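Local coordinates for phospho-2-dehydro-3-deoxyheptonate aldolase (Francisella tularensis, PDB 3TQK), which probably catalyses the stereospecific condensation of phosphoenolpyruvate with D-erythrose 4-phosphate to DAHP, the first step of chorismate biosynthesis, at residues V51-G56 / F294-E299; M88-E93 / L135-E140; G103-P108 / K118-A123; A178-K183 / K221-G226. All blocks are in the same frame, centred on the assembly; numbering follows the deposited sequence.

Contact 1: V51-G56 / F294-E299; sequences VAVVVG and FGVMIE. With MN (manganese (II) ion), chain B.
Ala52, Val54 and Gly56 meet Phe294, Val296 and Ile298 through five backbone hydrogen bonds between parallel strands whose axes run 18° apart. The ladder opens with Ala52 N to Phe294 O at 2.8 Å and ends with a longer bond, Gly56 N to Ile298 O at 3.3 Å. Between them Val296 N and Ile298 N donate to Ala52 O and Val54 O, and Val54 N reaches Val296 O almost straight (N-H...O 174°). A CA-H...O contact joins Met297 CA to Val54 O (3.3 Å).

Apolar contacts line both faces. On one, Val53 CG2 lies beside Val296 CG2 at 4.0 Å and Val55 CG2 beside Ile298 CB at 3.9 Å, with Leu337 of helix 327-344 against Val53 and Val296. On the other, the selenomethionine at Met297 bends at chi3 (61°), bringing its CE methyl to 3.7 Å from Val54 CG1, while Ala52 CB sits at the edge of the Phe294 ring.

Metal coordination occupies the far end: Glu299, extended beyond CG, binds manganese through OE2 at 2.0 Å alongside Cys58, His266 and Asp322, while OE1 hydrogen-bonds Ser265. First strand pairing with eighth closes a TIM barrel, with the metal at the C-terminal strand ends.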
loop_
_atom_site.group_PDB
_atom_site.type_symbol
_atom_site.label_atom_id
_atom_site.label_comp_id
_atom_site.label_asym_id
_atom_site.label_seq_id
_atom_site.Cartn_x
_atom_site.Cartn_y
_atom_site.Cartn_z
ATOM N N VAL A 51 -28.619 -11.457 -2.081
ATOM C CA VAL A 51 -27.272 -11.267 -2.597
ATOM C C VAL A 51 -27.039 -9.759 -2.755
ATOM O O VAL A 51 -27.936 -9.046 -3.168
ATOM C CB VAL A 51 -27.096 -12.034 -3.915
ATOM C CG1 VAL A 51 -25.906 -11.528 -4.699
ATOM C CG2 VAL A 51 -26.934 -13.526 -3.626
ATOM N N ALA A 52 -25.863 -9.274 -2.359
ATOM C CA ALA A 52 -25.512 -7.855 -2.483
ATOM C C ALA A 52 -24.927 -7.615 -3.866
ATOM O O ALA A 52 -24.145 -8.435 -4.352
ATOM C CB ALA A 52 -24.494 -7.456 -1.434
ATOM N N VAL A 53 -25.305 -6.506 -4.496
ATOM C CA VAL A 53 -24.830 -6.187 -5.836
ATOM C C VAL A 53 -24.298 -4.772 -5.841
ATOM O O VAL A 53 -25.057 -3.812 -5.642
ATOM C CB VAL A 53 -25.944 -6.338 -6.894
ATOM C CG1 VAL A 53 -25.439 -5.941 -8.267
ATOM C CG2 VAL A 53 -26.464 -7.780 -6.917
ATOM N N VAL A 54 -22.983 -4.666 -6.028
ATOM C CA VAL A 54 -22.282 -3.394 -6.101
ATOM C C VAL A 54 -22.097 -3.111 -7.574
ATOM O O VAL A 54 -21.289 -3.752 -8.242
ATOM C CB VAL A 54 -20.918 -3.451 -5.410
ATOM C CG1 VAL A 54 -20.139 -2.127 -5.632
ATOM C CG2 VAL A 54 -21.090 -3.758 -3.931
ATOM N N VAL A 55 -22.865 -2.153 -8.079
ATOM C CA VAL A 55 -23.016 -1.989 -9.499
ATOM C C VAL A 55 -22.922 -0.520 -9.857
ATOM O O VAL A 55 -23.533 0.330 -9.220
ATOM C CB VAL A 55 -24.369 -2.582 -9.982
ATOM C CG1 VAL A 55 -25.536 -1.881 -9.312
ATOM C CG2 VAL A 55 -24.489 -2.479 -11.485
ATOM N N GLY A 56 -22.140 -0.218 -10.879
ATOM C CA GLY A 56 -22.041 1.145 -11.357
ATOM C C GLY A 56 -20.862 1.323 -12.277
ATOM O O GLY A 56 -20.248 0.338 -12.688
ATOM N N PHE A 294 -22.110 -14.299 -1.283
ATOM C CA PHE A 294 -23.130 -13.336 -0.848
ATOM C C PHE A 294 -23.326 -12.171 -1.793
ATOM O O PHE A 294 -24.359 -11.495 -1.722
ATOM C CB PHE A 294 -22.817 -12.773 0.541
ATOM C CG PHE A 294 -21.815 -11.640 0.544
ATOM C CD1 PHE A 294 -22.219 -10.329 0.331
ATOM C CD2 PHE A 294 -20.471 -11.887 0.800
ATOM C CE1 PHE A 294 -21.314 -9.293 0.352
ATOM C CE2 PHE A 294 -19.546 -10.849 0.822
ATOM C CZ PHE A 294 -19.975 -9.547 0.593
ATOM N N GLY A 295 -22.342 -11.905 -2.651
ATOM C CA GLY A 295 -22.343 -10.676 -3.448
ATOM C C GLY A 295 -21.542 -10.750 -4.736
ATOM O O GLY A 295 -20.706 -11.641 -4.917
ATOM N N VAL A 296 -21.841 -9.818 -5.642
ATOM C CA VAL A 296 -21.087 -9.645 -6.871
ATOM C C VAL A 296 -20.822 -8.162 -7.124
ATOM O O VAL A 296 -21.458 -7.293 -6.514
ATOM C CB VAL A 296 -21.815 -10.270 -8.076
ATOM C CG1 VAL A 296 -21.976 -11.769 -7.873
ATOM C CG2 VAL A 296 -23.182 -9.602 -8.306
HETATM N N MSE A 297 -19.852 -7.885 -7.992
HETATM C CA MSE A 297 -19.624 -6.532 -8.505
HETATM C C MSE A 297 -19.818 -6.550 -10.003
HETATM O O MSE A 297 -19.382 -7.479 -10.671
HETATM C CB MSE A 297 -18.212 -6.048 -8.217
HETATM C CG MSE A 297 -17.695 -6.372 -6.826
HETATM SE SE MSE A 297 -16.095 -5.325 -6.409
HETATM C CE MSE A 297 -16.875 -3.529 -6.545
ATOM N N ILE A 298 -20.477 -5.519 -10.522
ATOM C CA ILE A 298 -20.689 -5.359 -11.950
ATOM C C ILE A 298 -20.259 -3.953 -12.332
ATOM O O ILE A 298 -20.581 -2.996 -11.630
ATOM C CB ILE A 298 -22.171 -5.488 -12.301
ATOM C CG1 ILE A 298 -22.698 -6.869 -11.931
ATOM C CG2 ILE A 298 -22.402 -5.184 -13.788
ATOM C CD1 ILE A 298 -24.205 -6.942 -11.959
ATOM N N GLU A 299 -19.522 -3.827 -13.433
ATOM C CA GLU A 299 -19.137 -2.515 -13.954
ATOM C C GLU A 299 -20.117 -2.139 -15.057
ATOM O O GLU A 299 -20.199 -2.806 -16.086
ATOM C CB GLU A 299 -17.669 -2.493 -14.427
ATOM C CG GLU A 299 -16.673 -2.300 -13.267
ATOM C CD GLU A 299 -15.214 -2.135 -13.706
ATOM O OE1 GLU A 299 -14.737 -2.892 -14.585
ATOM O OE2 GLU A 299 -14.533 -1.251 -13.138
HETATM MN MN MN B . -12.562 -0.766 -13.174
#

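Contact 2: M88-E93 / L135-E140; sequences MRVYFE and LPCATE
Tyr91 lays one face of its ring on the peptide between Thr139 and Glu140, where the second and third strands of the TIM barrel, 84-89 and 137-140, run out at their C-terminal ends. Helix 116-132 lies between the two in sequence, giving the beta-alpha-beta crossover of this fold. The parallel pairing itself is short: Met88 N donates to Pro136 O, Ala138 N to Met88 O and Val90 N to Ala138 O, each at 2.8 Å.

Past these bonds side chains take over. With CG anti to the carbonyl carbon (chi1 -84°), the Tyr91 ring places its centre under Glu140 N, which stands 3.7 Å above the ring plane. Its CE2 also meets Glu140 CB at 3.7 Å, the two side chains crossing at about a right angle. Over the opposite ring face lies the Arg89 guanidinium, CZ 3.7 Å above the ring centre, so that the aromatic ring is sandwiched between a cationic group and a peptide. That guanidinium is held by Pro57 O at NE and Cys58 O at NH2, beside the metal site.

On the other side of the strands, Val90 CG2 packs on Cys137 SG at 3.8 Å, and Leu130 of helix 116-132 touches both side chains. A side-chain donor takes over where the backbone ladder stops. With its hydroxyl anti to the backbone N (chi1 -158°), Thr139 directs OG1 at Val90 O and gives it a hydrogen at 2.8 Å, the donor tilted 23° from the carbonyl plane.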
loop_
_atom_site.group_PDB
_atom_site.type_symbol
_atom_site.label_atom_id
_atom_site.label_comp_id
_atom_site.label_asym_id
_atom_site.label_seq_id
_atom_site.Cartn_x
_atom_site.Cartn_y
_atom_site.Cartn_z
HETATM N N MSE A 88 -24.807 1.276 -5.098
HETATM C CA MSE A 88 -24.208 1.910 -6.256
HETATM C C MSE A 88 -22.725 2.167 -6.099
HETATM O O MSE A 88 -22.278 2.732 -5.107
HETATM C CB MSE A 88 -24.829 3.235 -6.606
HETATM C CG MSE A 88 -24.055 3.826 -7.790
HETATM SE SE MSE A 88 -25.068 5.059 -8.673
HETATM C CE MSE A 88 -23.743 5.969 -9.816
ATOM N N ARG A 89 -22.002 1.802 -7.146
ATOM C CA ARG A 89 -20.562 1.938 -7.214
ATOM C C ARG A 89 -20.216 3.383 -7.558
ATOM O O ARG A 89 -20.575 3.886 -8.633
ATOM C CB ARG A 89 -20.058 0.969 -8.282
ATOM C CG ARG A 89 -18.579 0.862 -8.449
ATOM C CD ARG A 89 -18.254 0.140 -9.762
ATOM N NE ARG A 89 -16.875 0.435 -10.107
ATOM C CZ ARG A 89 -15.823 -0.256 -9.688
ATOM N NH1 ARG A 89 -15.976 -1.344 -8.950
ATOM N NH2 ARG A 89 -14.599 0.137 -10.032
ATOM N N VAL A 90 -19.541 4.059 -6.637
ATOM C CA VAL A 90 -19.157 5.451 -6.835
ATOM C C VAL A 90 -17.655 5.575 -6.591
ATOM O O VAL A 90 -17.224 5.979 -5.503
ATOM C CB VAL A 90 -19.951 6.399 -5.894
ATOM C CG1 VAL A 90 -19.858 7.830 -6.384
ATOM C CG2 VAL A 90 -21.415 5.973 -5.792
ATOM N N TYR A 91 -16.863 5.214 -7.605
ATOM C CA TYR A 91 -15.404 5.154 -7.472
ATOM C C TYR A 91 -14.726 6.405 -7.997
ATOM O O TYR A 91 -15.096 6.925 -9.044
ATOM C CB TYR A 91 -14.847 3.922 -8.171
ATOM C CG TYR A 91 -14.894 2.681 -7.308
ATOM C CD1 TYR A 91 -16.060 2.317 -6.640
ATOM C CD2 TYR A 91 -13.776 1.876 -7.145
ATOM C CE1 TYR A 91 -16.115 1.189 -5.848
ATOM C CE2 TYR A 91 -13.827 0.729 -6.350
ATOM C CZ TYR A 91 -15.006 0.393 -5.706
ATOM O OH TYR A 91 -15.079 -0.742 -4.918
ATOM N N PHE A 92 -13.725 6.883 -7.271
ATOM C CA PHE A 92 -13.109 8.170 -7.604
ATOM C C PHE A 92 -11.631 8.060 -7.983
ATOM O O PHE A 92 -10.918 9.063 -8.008
ATOM C CB PHE A 92 -13.283 9.143 -6.438
ATOM C CG PHE A 92 -14.713 9.500 -6.154
ATOM C CD1 PHE A 92 -15.480 10.139 -7.111
ATOM C CD2 PHE A 92 -15.294 9.183 -4.932
ATOM C CE1 PHE A 92 -16.800 10.477 -6.859
ATOM C CE2 PHE A 92 -16.610 9.525 -4.675
ATOM C CZ PHE A 92 -17.364 10.168 -5.641
ATOM N N GLU A 93 -11.184 6.851 -8.306
ATOM C CA GLU A 93 -9.777 6.615 -8.606
ATOM C C GLU A 93 -9.624 5.420 -9.557
ATOM O O GLU A 93 -10.327 4.418 -9.438
ATOM C CB GLU A 93 -9.003 6.397 -7.295
ATOM C CG GLU A 93 -7.479 6.590 -7.368
ATOM C CD GLU A 93 -6.681 5.273 -7.347
ATOM O OE1 GLU A 93 -7.234 4.202 -7.705
ATOM O OE2 GLU A 93 -5.487 5.311 -6.966
ATOM N N LEU A 135 -30.192 5.744 -2.188
ATOM C CA LEU A 135 -29.297 4.742 -2.771
ATOM C C LEU A 135 -28.069 4.564 -1.904
ATOM O O LEU A 135 -27.304 5.508 -1.713
ATOM C CB LEU A 135 -28.807 5.156 -4.169
ATOM C CG LEU A 135 -29.596 4.698 -5.391
ATOM C CD1 LEU A 135 -29.080 5.434 -6.655
ATOM C CD2 LEU A 135 -29.533 3.189 -5.571
ATOM N N PRO A 136 -27.843 3.344 -1.409
ATOM C CA PRO A 136 -26.570 3.090 -0.749
ATOM C C PRO A 136 -25.430 3.168 -1.747
ATOM O O PRO A 136 -25.613 2.791 -2.916
ATOM C CB PRO A 136 -26.696 1.656 -0.236
ATOM C CG PRO A 136 -28.088 1.215 -0.517
ATOM C CD PRO A 136 -28.702 2.149 -1.478
ATOM N N CYS A 137 -24.266 3.610 -1.269
ATOM C CA CYS A 137 -23.093 3.821 -2.111
ATOM C C CYS A 137 -21.846 3.064 -1.653
ATOM O O CYS A 137 -21.622 2.898 -0.455
ATOM C CB CYS A 137 -22.772 5.313 -2.137
ATOM S SG CYS A 137 -23.990 6.274 -2.991
ATOM N N ALA A 138 -21.031 2.666 -2.637
ATOM C CA ALA A 138 -19.752 1.985 -2.457
ATOM C C ALA A 138 -18.603 2.820 -3.031
ATOM O O ALA A 138 -18.762 3.469 -4.055
ATOM C CB ALA A 138 -19.789 0.631 -3.177
ATOM N N THR A 139 -17.439 2.787 -2.392
ATOM C CA THR A 139 -16.247 3.423 -2.963
ATOM C C THR A 139 -15.003 2.693 -2.506
ATOM O O THR A 139 -15.078 1.856 -1.615
ATOM C CB THR A 139 -16.166 4.899 -2.579
ATOM O OG1 THR A 139 -15.343 5.591 -3.527
ATOM C CG2 THR A 139 -15.609 5.062 -1.179
ATOM N N GLU A 140 -13.865 2.966 -3.132
ATOM C CA GLU A 140 -12.601 2.424 -2.636
ATOM C C GLU A 140 -11.970 3.395 -1.660
ATOM O O GLU A 140 -11.871 4.594 -1.941
ATOM C CB GLU A 140 -11.612 2.111 -3.747
ATOM C CG GLU A 140 -10.390 1.342 -3.223
ATOM C CD GLU A 140 -9.350 1.043 -4.278
ATOM O OE1 GLU A 140 -9.712 0.931 -5.469
ATOM O OE2 GLU A 140 -8.159 0.894 -3.898
HETATM O O HOH W 1 -12.594 4.954 -5.508
HETATM O O HOH W 2 -10.729 3.513 -6.542
#

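Contact 3: G103-P108 / K118-A123; sequences GFINDP and KGLRLA
Lys118 meets Pro108 through the base of its side chain, CB to CG at 4.2 Å, while its extended chain carries NZ on to a salt bridge with Asp109. Gly119 comes next and gives the closest CA-CA pair of the two segments, 4.0 Å from Ile105 CA. Having no side chain, it lets the loop backbone settle directly on the helix; a CB here would point at the loop and clash with the carbonyl oxygens of Ile105 and Phe104. As it is, Phe104 O is 3.7 Å from Gly119 CA, Ile105 O is at a similar distance, and Pro108 CG reaches to 3.6 Å from Gly119 N.

Leu120 starts out away from the loop, but its CD2 branch swings back to touch Ile105 CG2 at 4.0 Å, the two side chains meeting at a slant. Leu122 presents CB in the plane of the Phe104 ring, 3.6 Å from CE1. The ring reaches this position because its CG is anti to the backbone N (chi1 -175°); Pro108 CB lies over one of its faces. Ala123 closes the walk with its methyl 4.1 Å from Ile105 CG1, and Phe92 touches both Ile105 and Ala123.

The contact across the two segments is therefore apolar and van der Waals in kind, without polar bonds between them. In it the long beta-alpha connection of the TIM barrel after strand 84-89 folds back on helix 116-132, the helix it leads into.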
loop_
_atom_site.group_PDB
_atom_site.type_symbol
_atom_site.label_atom_id
_atom_site.label_comp_id
_atom_site.label_asym_id
_atom_site.label_seq_id
_atom_site.Cartn_x
_atom_site.Cartn_y
_atom_site.Cartn_z
ATOM N N GLY A 103 -8.054 9.857 -11.668
ATOM C CA GLY A 103 -9.446 9.844 -11.272
ATOM C C GLY A 103 -9.999 11.204 -10.918
ATOM O O GLY A 103 -9.308 12.209 -11.020
ATOM N N PHE A 104 -11.255 11.208 -10.485
ATOM C CA PHE A 104 -12.037 12.428 -10.337
ATOM C C PHE A 104 -11.580 13.284 -9.153
ATOM O O PHE A 104 -11.593 14.504 -9.227
ATOM C CB PHE A 104 -13.529 12.085 -10.203
ATOM C CG PHE A 104 -14.436 13.290 -10.173
ATOM C CD1 PHE A 104 -15.007 13.714 -8.980
ATOM C CD2 PHE A 104 -14.707 13.999 -11.329
ATOM C CE1 PHE A 104 -15.845 14.820 -8.940
ATOM C CE2 PHE A 104 -15.538 15.121 -11.299
ATOM C CZ PHE A 104 -16.108 15.529 -10.095
ATOM N N ILE A 105 -11.184 12.653 -8.062
ATOM C CA ILE A 105 -10.649 13.415 -6.934
ATOM C C ILE A 105 -9.334 14.111 -7.305
ATOM O O ILE A 105 -9.148 15.283 -7.006
ATOM C CB ILE A 105 -10.497 12.528 -5.667
ATOM C CG1 ILE A 105 -11.885 12.248 -5.076
ATOM C CG2 ILE A 105 -9.620 13.191 -4.631
ATOM C CD1 ILE A 105 -11.887 11.215 -3.927
ATOM N N ASN A 106 -8.438 13.392 -7.968
ATOM C CA ASN A 106 -7.115 13.931 -8.286
ATOM C C ASN A 106 -7.177 15.035 -9.334
ATOM O O ASN A 106 -6.403 15.986 -9.282
ATOM C CB ASN A 106 -6.177 12.812 -8.764
ATOM C CG ASN A 106 -4.715 13.262 -8.871
ATOM O OD1 ASN A 106 -4.055 13.467 -7.860
ATOM N ND2 ASN A 106 -4.211 13.395 -10.093
ATOM N N ASP A 107 -8.103 14.908 -10.280
ATOM C CA ASP A 107 -8.150 15.822 -11.408
ATOM C C ASP A 107 -9.560 15.843 -12.008
ATOM O O ASP A 107 -9.771 15.307 -13.102
ATOM C CB ASP A 107 -7.097 15.381 -12.422
ATOM C CG ASP A 107 -6.963 16.318 -13.594
ATOM O OD1 ASP A 107 -7.175 17.546 -13.462
ATOM O OD2 ASP A 107 -6.604 15.805 -14.663
ATOM N N PRO A 108 -10.531 16.458 -11.285
ATOM C CA PRO A 108 -11.946 16.445 -11.685
ATOM C C PRO A 108 -12.217 17.061 -13.048
ATOM O O PRO A 108 -13.101 16.595 -13.762
ATOM C CB PRO A 108 -12.628 17.282 -10.594
ATOM C CG PRO A 108 -11.557 18.117 -10.033
ATOM C CD PRO A 108 -10.346 17.261 -10.061
ATOM N N LYS A 118 -11.508 20.797 -5.332
ATOM C CA LYS A 118 -12.737 20.725 -6.122
ATOM C C LYS A 118 -13.224 19.279 -6.231
ATOM O O LYS A 118 -14.406 18.986 -6.040
ATOM C CB LYS A 118 -12.514 21.311 -7.515
ATOM C CG LYS A 118 -13.778 21.420 -8.350
ATOM C CD LYS A 118 -13.534 22.272 -9.588
ATOM C CE LYS A 118 -14.564 21.995 -10.652
ATOM N NZ LYS A 118 -14.388 22.872 -11.838
ATOM N N GLY A 119 -12.290 18.379 -6.516
ATOM C CA GLY A 119 -12.570 16.962 -6.597
ATOM C C GLY A 119 -13.236 16.451 -5.347
ATOM O O GLY A 119 -14.277 15.790 -5.419
ATOM N N LEU A 120 -12.637 16.752 -4.200
ATOM C CA LEU A 120 -13.149 16.252 -2.937
ATOM C C LEU A 120 -14.524 16.824 -2.681
ATOM O O LEU A 120 -15.403 16.118 -2.219
ATOM C CB LEU A 120 -12.212 16.584 -1.766
ATOM C CG LEU A 120 -10.966 15.712 -1.675
ATOM C CD1 LEU A 120 -9.890 16.349 -0.766
ATOM C CD2 LEU A 120 -11.360 14.327 -1.194
ATOM N N ARG A 121 -14.703 18.092 -3.010
ATOM C CA ARG A 121 -15.971 18.773 -2.809
ATOM C C ARG A 121 -17.079 18.180 -3.655
ATOM O O ARG A 121 -18.163 17.893 -3.148
ATOM C CB ARG A 121 -15.823 20.257 -3.123
ATOM C CG ARG A 121 -17.055 21.079 -2.814
ATOM C CD ARG A 121 -16.809 22.542 -3.167
ATOM N NE ARG A 121 -15.874 23.163 -2.236
ATOM C CZ ARG A 121 -16.195 23.617 -1.027
ATOM N NH1 ARG A 121 -17.439 23.525 -0.557
ATOM N NH2 ARG A 121 -15.257 24.165 -0.268
ATOM N N LEU A 122 -16.812 17.979 -4.940
ATOM C CA LEU A 122 -17.817 17.379 -5.824
ATOM C C LEU A 122 -18.064 15.885 -5.513
ATOM O O LEU A 122 -19.174 15.382 -5.702
ATOM C CB LEU A 122 -17.421 17.595 -7.282
ATOM C CG LEU A 122 -17.342 19.070 -7.724
ATOM C CD1 LEU A 122 -17.068 19.174 -9.226
ATOM C CD2 LEU A 122 -18.614 19.849 -7.377
ATOM N N ALA A 123 -17.041 15.192 -5.020
ATOM C CA ALA A 123 -17.172 13.780 -4.662
ATOM C C ALA A 123 -18.142 13.648 -3.502
ATOM O O ALA A 123 -19.084 12.848 -3.550
ATOM C CB ALA A 123 -15.807 13.168 -4.305
#

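Contact 4: A178-K183 / K221-G226; sequences ASIGFK and KGNQNG
Asn223 and Asn225 grip the start of strand 179-183 just where the chain enters strand 226-230, the fifth and sixth neighbours of the TIM barrel. The buried half of the contact rests on the Asn223 amide. Its CG is anti to the backbone N (chi1 -165°), which sends the amide toward the strand, where ND2 donates to Ala178 O at 3.0 Å with an almost straight N-H...O angle of 172° and the acceptor lying in the amide plane. The same nitrogen also bonds Ala173 O. On the other end of the amide, OD1 accepts from Asn225 N at 3.0 Å, forming an Asx turn; bonds at both ends fix which way the amide is turned. Ile180 crosses this group at about a right angle, its CG1 3.7 Å from Asn223 ND2.

Backbone pairing begins one step further on. Ile180 N donates to Asn225 O at 3.1 Å from above the carbonyl plane, 39° out of it, and Gly226 CA makes a CA-H...O contact with Ile180 O, also at 3.1 Å. Backbone bonds between His227 and both Ile180 and Phe182 continue the parallel ladder.

Toward solvent the loop departs from the strand: Gln224 and Lys221 are exposed and make no contact with 178-183, although the Lys221 backbone hydrogen-bonds the second subunit. Asn225 belongs to both sides. It is partly exposed, with helix 27-45 touching it, yet its CB carbon closes tightly on the buried Ser179 hydroxyl, 3.3 Å from OG.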
loop_
_atom_site.group_PDB
_atom_site.type_symbol
_atom_site.label_atom_id
_atom_site.label_comp_id
_atom_site.label_asym_id
_atom_site.label_seq_id
_atom_site.Cartn_x
_atom_site.Cartn_y
_atom_site.Cartn_z
ATOM N N ALA A 178 -18.158 1.463 7.727
ATOM C CA ALA A 178 -18.660 0.694 6.590
ATOM C C ALA A 178 -18.180 -0.755 6.646
ATOM O O ALA A 178 -17.138 -1.050 7.219
ATOM C CB ALA A 178 -18.197 1.336 5.281
ATOM N N SER A 179 -18.951 -1.659 6.058
ATOM C CA SER A 179 -18.433 -2.983 5.750
ATOM C C SER A 179 -17.336 -2.817 4.691
ATOM O O SER A 179 -17.388 -1.882 3.892
ATOM C CB SER A 179 -19.548 -3.891 5.237
ATOM O OG SER A 179 -20.464 -4.201 6.265
ATOM N N ILE A 180 -16.352 -3.712 4.694
ATOM C CA ILE A 180 -15.199 -3.589 3.812
ATOM C C ILE A 180 -14.868 -4.920 3.141
ATOM O O ILE A 180 -14.713 -5.923 3.811
ATOM C CB ILE A 180 -13.943 -3.138 4.573
ATOM C CG1 ILE A 180 -14.168 -1.803 5.276
ATOM C CG2 ILE A 180 -12.744 -3.034 3.626
ATOM C CD1 ILE A 180 -14.425 -0.649 4.315
ATOM N N GLY A 181 -14.747 -4.912 1.820
ATOM C CA GLY A 181 -14.217 -6.037 1.084
ATOM C C GLY A 181 -12.770 -5.784 0.677
ATOM O O GLY A 181 -12.398 -4.650 0.349
ATOM N N PHE A 182 -11.958 -6.845 0.711
ATOM C CA PHE A 182 -10.545 -6.791 0.345
ATOM C C PHE A 182 -10.318 -7.644 -0.889
ATOM O O PHE A 182 -10.555 -8.859 -0.874
ATOM C CB PHE A 182 -9.670 -7.366 1.461
ATOM C CG PHE A 182 -9.666 -6.557 2.732
ATOM C CD1 PHE A 182 -10.739 -6.598 3.603
ATOM C CD2 PHE A 182 -8.569 -5.784 3.076
ATOM C CE1 PHE A 182 -10.727 -5.864 4.795
ATOM C CE2 PHE A 182 -8.555 -5.055 4.281
ATOM C CZ PHE A 182 -9.630 -5.101 5.128
ATOM N N LYS A 183 -9.821 -7.024 -1.949
ATOM C CA LYS A 183 -9.577 -7.727 -3.198
ATOM C C LYS A 183 -8.366 -8.649 -3.085
ATOM O O LYS A 183 -7.415 -8.343 -2.371
ATOM C CB LYS A 183 -9.403 -6.718 -4.335
ATOM C CG LYS A 183 -10.710 -5.998 -4.676
ATOM C CD LYS A 183 -10.722 -5.391 -6.067
ATOM C CE LYS A 183 -12.073 -5.609 -6.752
ATOM N NZ LYS A 183 -12.063 -5.165 -8.178
ATOM N N LYS A 221 -11.213 -0.061 16.882
ATOM C CA LYS A 221 -11.928 -1.160 17.533
ATOM C C LYS A 221 -11.826 -2.473 16.777
ATOM O O LYS A 221 -12.092 -3.537 17.340
ATOM C CB LYS A 221 -13.414 -0.792 17.670
ATOM C CG LYS A 221 -13.734 -0.092 18.993
ATOM C CD LYS A 221 -14.617 1.152 18.834
ATOM C CE LYS A 221 -16.099 0.826 18.768
ATOM N NZ LYS A 221 -16.929 2.042 19.091
ATOM N N GLY A 222 -11.474 -2.392 15.501
ATOM C CA GLY A 222 -11.525 -3.533 14.596
ATOM C C GLY A 222 -12.823 -3.521 13.816
ATOM O O GLY A 222 -13.804 -2.937 14.259
ATOM N N ASN A 223 -12.826 -4.178 12.660
ATOM C CA ASN A 223 -13.986 -4.209 11.781
ATOM C C ASN A 223 -14.402 -5.644 11.563
ATOM O O ASN A 223 -13.675 -6.411 10.936
ATOM C CB ASN A 223 -13.659 -3.531 10.436
ATOM C CG ASN A 223 -14.895 -3.213 9.641
ATOM O OD1 ASN A 223 -15.889 -3.937 9.714
ATOM N ND2 ASN A 223 -14.859 -2.109 8.892
ATOM N N GLN A 224 -15.567 -6.023 12.079
ATOM C CA GLN A 224 -15.971 -7.428 12.009
ATOM C C GLN A 224 -16.783 -7.716 10.745
ATOM O O GLN A 224 -17.244 -8.836 10.568
ATOM C CB GLN A 224 -16.736 -7.871 13.282
ATOM C CG GLN A 224 -16.071 -7.500 14.630
ATOM C CD GLN A 224 -14.578 -7.834 14.704
ATOM O OE1 GLN A 224 -13.771 -7.042 15.206
ATOM N NE2 GLN A 224 -14.213 -9.018 14.227
ATOM N N ASN A 225 -16.928 -6.717 9.860
ATOM C CA ASN A 225 -17.663 -6.880 8.604
ATOM C C ASN A 225 -16.753 -6.847 7.370
ATOM O O ASN A 225 -17.102 -6.286 6.325
ATOM C CB ASN A 225 -18.765 -5.829 8.516
ATOM C CG ASN A 225 -19.770 -5.965 9.631
ATOM O OD1 ASN A 225 -20.165 -7.087 9.988
ATOM N ND2 ASN A 225 -20.189 -4.837 10.199
ATOM N N GLY A 226 -15.584 -7.466 7.508
ATOM C CA GLY A 226 -14.627 -7.581 6.428
ATOM C C GLY A 226 -14.794 -8.901 5.710
ATOM O O GLY A 226 -15.144 -9.920 6.316
#

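In the fold
Contact 1 opens at strand 51-56, near the N terminus of the barrel, and closes only when 294-299 returns, so every other contact is nested within its loop. Contact 2 opens next, at 88-93, and encloses contact 3, a short loop shut by helix 116-132 before 135-140 completes contact 2. Contact 4 follows in series and joins the fifth and sixth strands; no loops cross. Arg89 links contacts 1 and 2, pairing with Val55 in the sheet and forming a salt bridge with Glu299. Phe92 packs contact 2 onto Ile105 and Ala123 of contact 3, and Met297 touches Lys183 between contacts 1 and 4. Contacts 3 and 4 lie about 25 Å apart, centre to centre.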